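Local coordinates for mandelate racemase/muconate lactonizing enzyme family protein (Roseovarius nubinhibens ISM, PDB 3U4F) that binds magnesium in an enolase-superfamily barrel and probably acts as a hydro-lyase or a related enzyme of the mandelate racemase/muconate lactonizing family, at residues Ile134-Lys142 and Tyr331-Tyr342. Numbering follows the deposited sequence.
Sequences IRAYASSMK and YLEFSIEGEDYY. With GAI (guanidine), chain F.
Residues 134-139, on the first strand (132-139) of the enolase-superfamily barrel, close the barrel by pairing in parallel with its last strand, 332-335. A136, Y137, A138 and S139 lie opposite L332, E333, F334 and S335. Five backbone hydrogen bonds join the strands, from L332 N to R135 O (2.8 Å) through to I336 N to S139 O (3.1 Å). Y137, S139, E333 and S335 share one face of the sheet. The Y137 ring lies over E333, whose CA sits 3.7 Å from the ring centroid in a CH-pi contact. The edge of the Y137 ring meets the face of Y331 in an offset edge-to-face pair, planes 72° apart. Y137 OH bonds to K167. E333 extends from a CG anti to its backbone N (chi1 -176°) into the guanidine pocket. Its OE2 accepts S139 OG on the anti lone pair (2.7 Å) and guanidine N1 (2.7 Å), while OE1 takes the backbone N of C308. M141, a selenomethionine, brings CE to 3.5 Å from E333 OE2. Past the strands, E337 OE2 accepts M141 N (2.8 Å), and K142 NZ forms a salt bridge with D340 OD2 (3.1 Å). Bonds to both carboxylate oxygens should hold the rotation of E333 and present OE2 to the ligand.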
ATOM      1  N   ILE A 134     -31.548  -7.942   4.833  1.00 11.23           N
ATOM      2  CA  ILE A 134     -30.394  -7.753   5.723  1.00 10.38           C
ATOM      3  C   ILE A 134     -30.715  -6.583   6.628  1.00  9.38           C
ATOM      4  O   ILE A 134     -31.043  -5.473   6.162  1.00  8.54           O
ATOM      5  CB  ILE A 134     -29.091  -7.373   4.931  1.00 10.67           C
ATOM      6  CG1 ILE A 134     -28.779  -8.374   3.836  1.00 11.48           C
ATOM      7  CG2 ILE A 134     -27.861  -7.358   5.863  1.00 12.02           C
ATOM      8  CD1 ILE A 134     -29.292  -7.965   2.479  1.00 13.16           C
ATOM      9  N   ARG A 135     -30.550  -6.801   7.927  1.00  8.94           N
ATOM     10  CA  ARG A 135     -30.695  -5.737   8.898  1.00  8.53           C
ATOM     11  C   ARG A 135     -29.677  -4.667   8.605  1.00  9.21           C
ATOM     12  O   ARG A 135     -28.512  -4.991   8.372  1.00  7.59           O
ATOM     13  CB  ARG A 135     -30.408  -6.269  10.306  1.00  8.90           C
ATOM     14  CG  ARG A 135     -30.612  -5.217  11.408  1.00  8.79           C
ATOM     15  CD  ARG A 135     -30.352  -5.849  12.766  1.00 10.33           C
ATOM     16  NE  ARG A 135     -30.518  -4.888  13.854  1.00 12.87           N
ATOM     17  CZ  ARG A 135     -30.045  -5.078  15.088  1.00 11.97           C
ATOM     18  NH1 ARG A 135     -29.334  -6.157  15.371  1.00 10.51           N
ATOM     19  NH2 ARG A 135     -30.247  -4.159  16.020  1.00 12.50           N
ATOM     20  N   ALA A 136     -30.095  -3.403   8.641  1.00  9.00           N
ATOM     21  CA  ALA A 136     -29.129  -2.316   8.386  1.00  8.99           C
ATOM     22  C   ALA A 136     -28.929  -1.478   9.643  1.00  9.43           C
ATOM     23  O   ALA A 136     -29.859  -1.325  10.450  1.00  9.42           O
ATOM     24  CB  ALA A 136     -29.612  -1.438   7.257  1.00  9.04           C
ATOM     25  N   TYR A 137     -27.727  -0.930   9.827  1.00  8.81           N
ATOM     26  CA  TYR A 137     -27.578   0.135  10.809  1.00  8.30           C
ATOM     27  C   TYR A 137     -27.361   1.479  10.125  1.00  8.81           C
ATOM     28  O   TYR A 137     -26.640   1.561   9.126  1.00  7.57           O
ATOM     29  CB  TYR A 137     -26.487  -0.181  11.847  1.00  8.33           C
ATOM     30  CG  TYR A 137     -25.020  -0.144  11.408  1.00  7.90           C
ATOM     31  CD1 TYR A 137     -24.283   1.036  11.490  1.00  9.34           C
ATOM     32  CD2 TYR A 137     -24.358  -1.320  11.034  1.00  7.37           C
ATOM     33  CE1 TYR A 137     -22.909   1.062  11.132  1.00 10.05           C
ATOM     34  CE2 TYR A 137     -23.006  -1.333  10.703  1.00  8.09           C
ATOM     35  CZ  TYR A 137     -22.278  -0.132  10.762  1.00  8.54           C
ATOM     36  OH  TYR A 137     -20.929  -0.129  10.444  1.00  8.21           O
ATOM     37  N   ALA A 138     -27.999   2.517  10.670  1.00  8.92           N
ATOM     38  CA  ALA A 138     -27.859   3.896  10.217  1.00  8.65           C
ATOM     39  C   ALA A 138     -26.487   4.429  10.630  1.00  9.46           C
ATOM     40  O   ALA A 138     -26.177   4.513  11.806  1.00 10.63           O
ATOM     41  CB  ALA A 138     -28.963   4.757  10.807  1.00  8.79           C
ATOM     42  N   SER A 139     -25.647   4.714   9.652  1.00  9.92           N
ATOM     43  CA  SER A 139     -24.281   5.081   9.950  1.00 10.05           C
ATOM     44  C   SER A 139     -24.080   6.575   9.648  1.00  9.98           C
ATOM     45  O   SER A 139     -24.152   7.024   8.496  1.00  9.08           O
ATOM     46  CB  SER A 139     -23.295   4.200   9.185  1.00  9.92           C
ATOM     47  OG  SER A 139     -21.972   4.399   9.639  1.00 10.64           O
ATOM     48  N   SER A 140     -23.841   7.330  10.717  1.00 10.65           N
ATOM     49  CA  SER A 140     -23.368   8.698  10.606  1.00 10.98           C
ATOM     50  C   SER A 140     -21.865   8.730  10.290  1.00 11.19           C
ATOM     51  O   SER A 140     -21.061   8.029  10.935  1.00 11.36           O
ATOM     52  CB  SER A 140     -23.608   9.433  11.916  1.00 10.89           C
ATOM     53  OG  SER A 140     -22.872  10.653  11.929  1.00 11.64           O
HETATM   54  N   MSE A 141     -21.496   9.583   9.341  1.00 12.36           N
HETATM   55  CA  MSE A 141     -20.091   9.802   8.982  1.00 13.82           C
HETATM   56  C   MSE A 141     -19.508  10.999   9.723  1.00 14.08           C
HETATM   57  O   MSE A 141     -18.292  11.189   9.714  1.00 15.37           O
HETATM   58  CB  MSE A 141     -19.955  10.035   7.452  1.00 14.45           C
HETATM   59  CG  MSE A 141     -20.530   8.909   6.598  1.00 17.97           C
HETATM   60 SE   MSE A 141     -19.572   7.227   6.998  1.00 29.48          SE
HETATM   61  CE  MSE A 141     -20.998   5.919   6.737  1.00 22.04           C
ATOM     62  N   LYS A 142     -20.357  11.797  10.373  1.00 13.65           N
ATOM     63  CA  LYS A 142     -19.946  13.151  10.791  1.00 14.18           C
ATOM     64  C   LYS A 142     -19.402  13.254  12.205  1.00 13.25           C
ATOM     65  O   LYS A 142     -19.921  12.625  13.112  1.00 11.81           O
ATOM     66  CB  LYS A 142     -21.132  14.116  10.641  1.00 14.94           C
ATOM     67  CG  LYS A 142     -21.508  14.432   9.183  1.00 16.41           C
ATOM     68  CD  LYS A 142     -22.578  15.518   9.131  1.00 18.59           C
ATOM     69  CE  LYS A 142     -22.737  16.080   7.725  1.00 21.75           C
ATOM     70  NZ  LYS A 142     -23.585  17.317   7.676  1.00 23.23           N
ATOM     71  N   TYR A 331     -25.436  -6.805  10.908  1.00 10.21           N
ATOM     72  CA  TYR A 331     -26.047  -5.743  10.126  1.00  9.84           C
ATOM     73  C   TYR A 331     -25.110  -5.161   9.072  1.00  9.95           C
ATOM     74  O   TYR A 331     -23.887  -5.277   9.154  1.00 10.18           O
ATOM     75  CB  TYR A 331     -26.627  -4.588  10.985  1.00 10.20           C
ATOM     76  CG  TYR A 331     -25.938  -4.397  12.337  1.00  9.25           C
ATOM     77  CD1 TYR A 331     -26.683  -4.233  13.492  1.00  9.68           C
ATOM     78  CD2 TYR A 331     -24.540  -4.379  12.434  1.00  7.84           C
ATOM     79  CE1 TYR A 331     -26.040  -4.057  14.756  1.00  9.56           C
ATOM     80  CE2 TYR A 331     -23.887  -4.235  13.681  1.00  8.15           C
ATOM     81  CZ  TYR A 331     -24.659  -4.090  14.829  1.00  8.45           C
ATOM     82  OH  TYR A 331     -24.024  -3.947  16.033  1.00  9.78           O
ATOM     83  N   LEU A 332     -25.769  -4.564   8.090  1.00  9.50           N
ATOM     84  CA  LEU A 332     -25.185  -3.815   6.987  1.00  9.16           C
ATOM     85  C   LEU A 332     -24.935  -2.369   7.421  1.00  8.45           C
ATOM     86  O   LEU A 332     -25.868  -1.703   7.848  1.00  8.36           O
ATOM     87  CB  LEU A 332     -26.225  -3.813   5.860  1.00  9.07           C
ATOM     88  CG  LEU A 332     -25.931  -2.927   4.647  1.00  9.18           C
ATOM     89  CD1 LEU A 332     -24.852  -3.615   3.812  1.00  8.88           C
ATOM     90  CD2 LEU A 332     -27.205  -2.684   3.816  1.00 11.10           C
ATOM     91  N   GLU A 333     -23.700  -1.875   7.256  1.00  8.01           N
ATOM     92  CA  GLU A 333     -23.441  -0.440   7.400  1.00  7.87           C
ATOM     93  C   GLU A 333     -24.160   0.352   6.308  1.00  8.57           C
ATOM     94  O   GLU A 333     -23.937   0.123   5.128  1.00  8.66           O
ATOM     95  CB  GLU A 333     -21.951  -0.127   7.315  1.00  7.05           C
ATOM     96  CG  GLU A 333     -21.741   1.371   7.569  1.00  7.18           C
ATOM     97  CD  GLU A 333     -20.321   1.767   7.780  1.00  9.01           C
ATOM     98  OE1 GLU A 333     -19.418   0.986   7.432  1.00  8.30           O
ATOM     99  OE2 GLU A 333     -20.131   2.890   8.314  1.00  9.75           O
ATOM    100  N   PHE A 334     -25.013   1.282   6.712  1.00  8.39           N
ATOM    101  CA  PHE A 334     -25.828   2.012   5.760  1.00  9.70           C
ATOM    102  C   PHE A 334     -25.671   3.489   6.027  1.00  9.85           C
ATOM    103  O   PHE A 334     -26.225   4.017   6.994  1.00  9.20           O
ATOM    104  CB  PHE A 334     -27.303   1.621   5.866  1.00 10.17           C
ATOM    105  CG  PHE A 334     -28.134   2.156   4.715  1.00 11.28           C
ATOM    106  CD1 PHE A 334     -28.257   1.423   3.530  1.00 10.65           C
ATOM    107  CD2 PHE A 334     -28.764   3.397   4.819  1.00 11.28           C
ATOM    108  CE1 PHE A 334     -28.999   1.931   2.455  1.00 12.27           C
ATOM    109  CE2 PHE A 334     -29.499   3.927   3.737  1.00 13.89           C
ATOM    110  CZ  PHE A 334     -29.626   3.196   2.576  1.00 12.62           C
ATOM    111  N   SER A 335     -24.914   4.167   5.164  1.00  9.73           N
ATOM    112  CA  SER A 335     -24.701   5.614   5.341  1.00 10.50           C
ATOM    113  C   SER A 335     -26.012   6.411   5.228  1.00 11.15           C
ATOM    114  O   SER A 335     -26.759   6.291   4.239  1.00 10.24           O
ATOM    115  CB  SER A 335     -23.714   6.185   4.308  1.00 11.11           C
ATOM    116  OG  SER A 335     -23.631   7.596   4.512  1.00 13.48           O
ATOM    117  N   ILE A 336     -26.278   7.224   6.244  1.00 11.10           N
ATOM    118  CA  ILE A 336     -27.459   8.056   6.240  1.00 12.87           C
ATOM    119  C   ILE A 336     -27.190   9.536   5.867  1.00 14.46           C
ATOM    120  O   ILE A 336     -28.061  10.394   6.022  1.00 14.04           O
ATOM    121  CB  ILE A 336     -28.304   7.907   7.542  1.00 12.77           C
ATOM    122  CG1 ILE A 336     -27.460   8.048   8.826  1.00 12.08           C
ATOM    123  CG2 ILE A 336     -29.075   6.568   7.502  1.00 11.83           C
ATOM    124  CD1 ILE A 336     -26.879   9.449   9.059  1.00 11.87           C
ATOM    125  N   GLU A 337     -26.009   9.822   5.331  1.00 15.72           N
ATOM    126  CA  GLU A 337     -25.693  11.209   4.965  1.00 17.57           C
ATOM    127  C   GLU A 337     -26.475  11.622   3.710  1.00 19.95           C
ATOM    128  O   GLU A 337     -26.720  10.790   2.850  1.00 20.05           O
ATOM    129  CB  GLU A 337     -24.192  11.392   4.785  1.00 16.67           C
ATOM    130  CG  GLU A 337     -23.355  11.043   6.057  1.00 17.13           C
ATOM    131  CD  GLU A 337     -23.707  11.871   7.289  1.00 16.51           C
ATOM    132  OE1 GLU A 337     -24.336  12.927   7.126  1.00 16.71           O
ATOM    133  OE2 GLU A 337     -23.330  11.476   8.420  1.00 16.34           O
ATOM    134  N   GLY A 338     -26.898  12.882   3.627  1.00 22.91           N
ATOM    135  CA  GLY A 338     -27.619  13.364   2.431  1.00 26.71           C
ATOM    136  C   GLY A 338     -26.707  13.829   1.296  1.00 29.02           C
ATOM    137  O   GLY A 338     -25.526  13.493   1.253  1.00 29.00           O
ATOM    138  N   GLU A 339     -27.256  14.614   0.364  1.00 32.15           N
ATOM    139  CA  GLU A 339     -26.476  15.128  -0.795  1.00 34.30           C
ATOM    140  C   GLU A 339     -25.568  16.289  -0.472  1.00 34.73           C
ATOM    141  O   GLU A 339     -24.629  16.546  -1.229  1.00 36.06           O
ATOM    142  CB  GLU A 339     -27.373  15.546  -1.962  1.00 35.33           C
ATOM    143  CG  GLU A 339     -27.994  14.396  -2.713  1.00 39.21           C
ATOM    144  CD  GLU A 339     -29.152  13.754  -1.957  1.00 43.80           C
ATOM    145  OE1 GLU A 339     -29.419  14.150  -0.791  1.00 46.13           O
ATOM    146  OE2 GLU A 339     -29.794  12.844  -2.532  1.00 45.30           O
ATOM    147  N   ASP A 340     -25.822  17.002   0.621  1.00 34.83           N
ATOM    148  CA  ASP A 340     -24.802  17.933   1.118  1.00 34.42           C
ATOM    149  C   ASP A 340     -23.460  17.193   1.002  1.00 33.01           C
ATOM    150  O   ASP A 340     -22.462  17.733   0.489  1.00 32.96           O
ATOM    151  CB  ASP A 340     -25.066  18.415   2.581  1.00 34.70           C
ATOM    152  CG  ASP A 340     -24.943  17.277   3.656  1.00 36.72           C
ATOM    153  OD1 ASP A 340     -25.692  16.267   3.549  1.00 39.86           O
ATOM    154  OD2 ASP A 340     -24.123  17.398   4.614  1.00 34.76           O
ATOM    155  N   TYR A 341     -23.498  15.919   1.399  1.00 30.69           N
ATOM    156  CA  TYR A 341     -22.326  15.169   1.793  1.00 28.44           C
ATOM    157  C   TYR A 341     -21.620  14.411   0.673  1.00 27.58           C
ATOM    158  O   TYR A 341     -20.391  14.380   0.637  1.00 27.00           O
ATOM    159  CB  TYR A 341     -22.720  14.179   2.898  1.00 28.18           C
ATOM    160  CG  TYR A 341     -21.535  13.698   3.668  1.00 26.77           C
ATOM    161  CD1 TYR A 341     -21.007  14.450   4.718  1.00 25.06           C
ATOM    162  CD2 TYR A 341     -20.912  12.504   3.335  1.00 26.09           C
ATOM    163  CE1 TYR A 341     -19.897  14.014   5.410  1.00 25.22           C
ATOM    164  CE2 TYR A 341     -19.801  12.072   4.021  1.00 25.61           C
ATOM    165  CZ  TYR A 341     -19.306  12.824   5.058  1.00 23.68           C
ATOM    166  OH  TYR A 341     -18.210  12.374   5.719  1.00 23.02           O
ATOM    167  N   TYR A 342     -22.409  13.760  -0.183  1.00 26.53           N
ATOM    168  CA  TYR A 342     -21.909  12.909  -1.268  1.00 26.34           C
ATOM    169  C   TYR A 342     -22.603  13.374  -2.563  1.00 25.25           C
ATOM    170  O   TYR A 342     -23.476  12.684  -3.062  1.00 25.26           O
ATOM    171  CB  TYR A 342     -22.260  11.409  -1.005  1.00 26.16           C
ATOM    172  CG  TYR A 342     -21.512  10.664   0.119  1.00 26.98           C
ATOM    173  CD1 TYR A 342     -20.123  10.666   0.161  1.00 27.04           C
ATOM    174  CD2 TYR A 342     -22.210   9.916   1.112  1.00 29.44           C
ATOM    175  CE1 TYR A 342     -19.411   9.982   1.159  1.00 29.53           C
ATOM    176  CE2 TYR A 342     -21.498   9.202   2.148  1.00 28.25           C
ATOM    177  CZ  TYR A 342     -20.093   9.250   2.144  1.00 32.77           C
ATOM    178  OH  TYR A 342     -19.323   8.594   3.111  1.00 34.92           O
TER
HETATM  179  C   GAI F 372     -16.870   3.584   9.077  1.00  9.59           C
HETATM  180  N1  GAI F 372     -17.809   4.172   8.381  1.00  7.01           N
HETATM  181  N2  GAI F 372     -15.627   4.126   9.334  1.00  7.85           N
HETATM  182  N3  GAI F 372     -17.063   2.343   9.555  1.00  7.17           N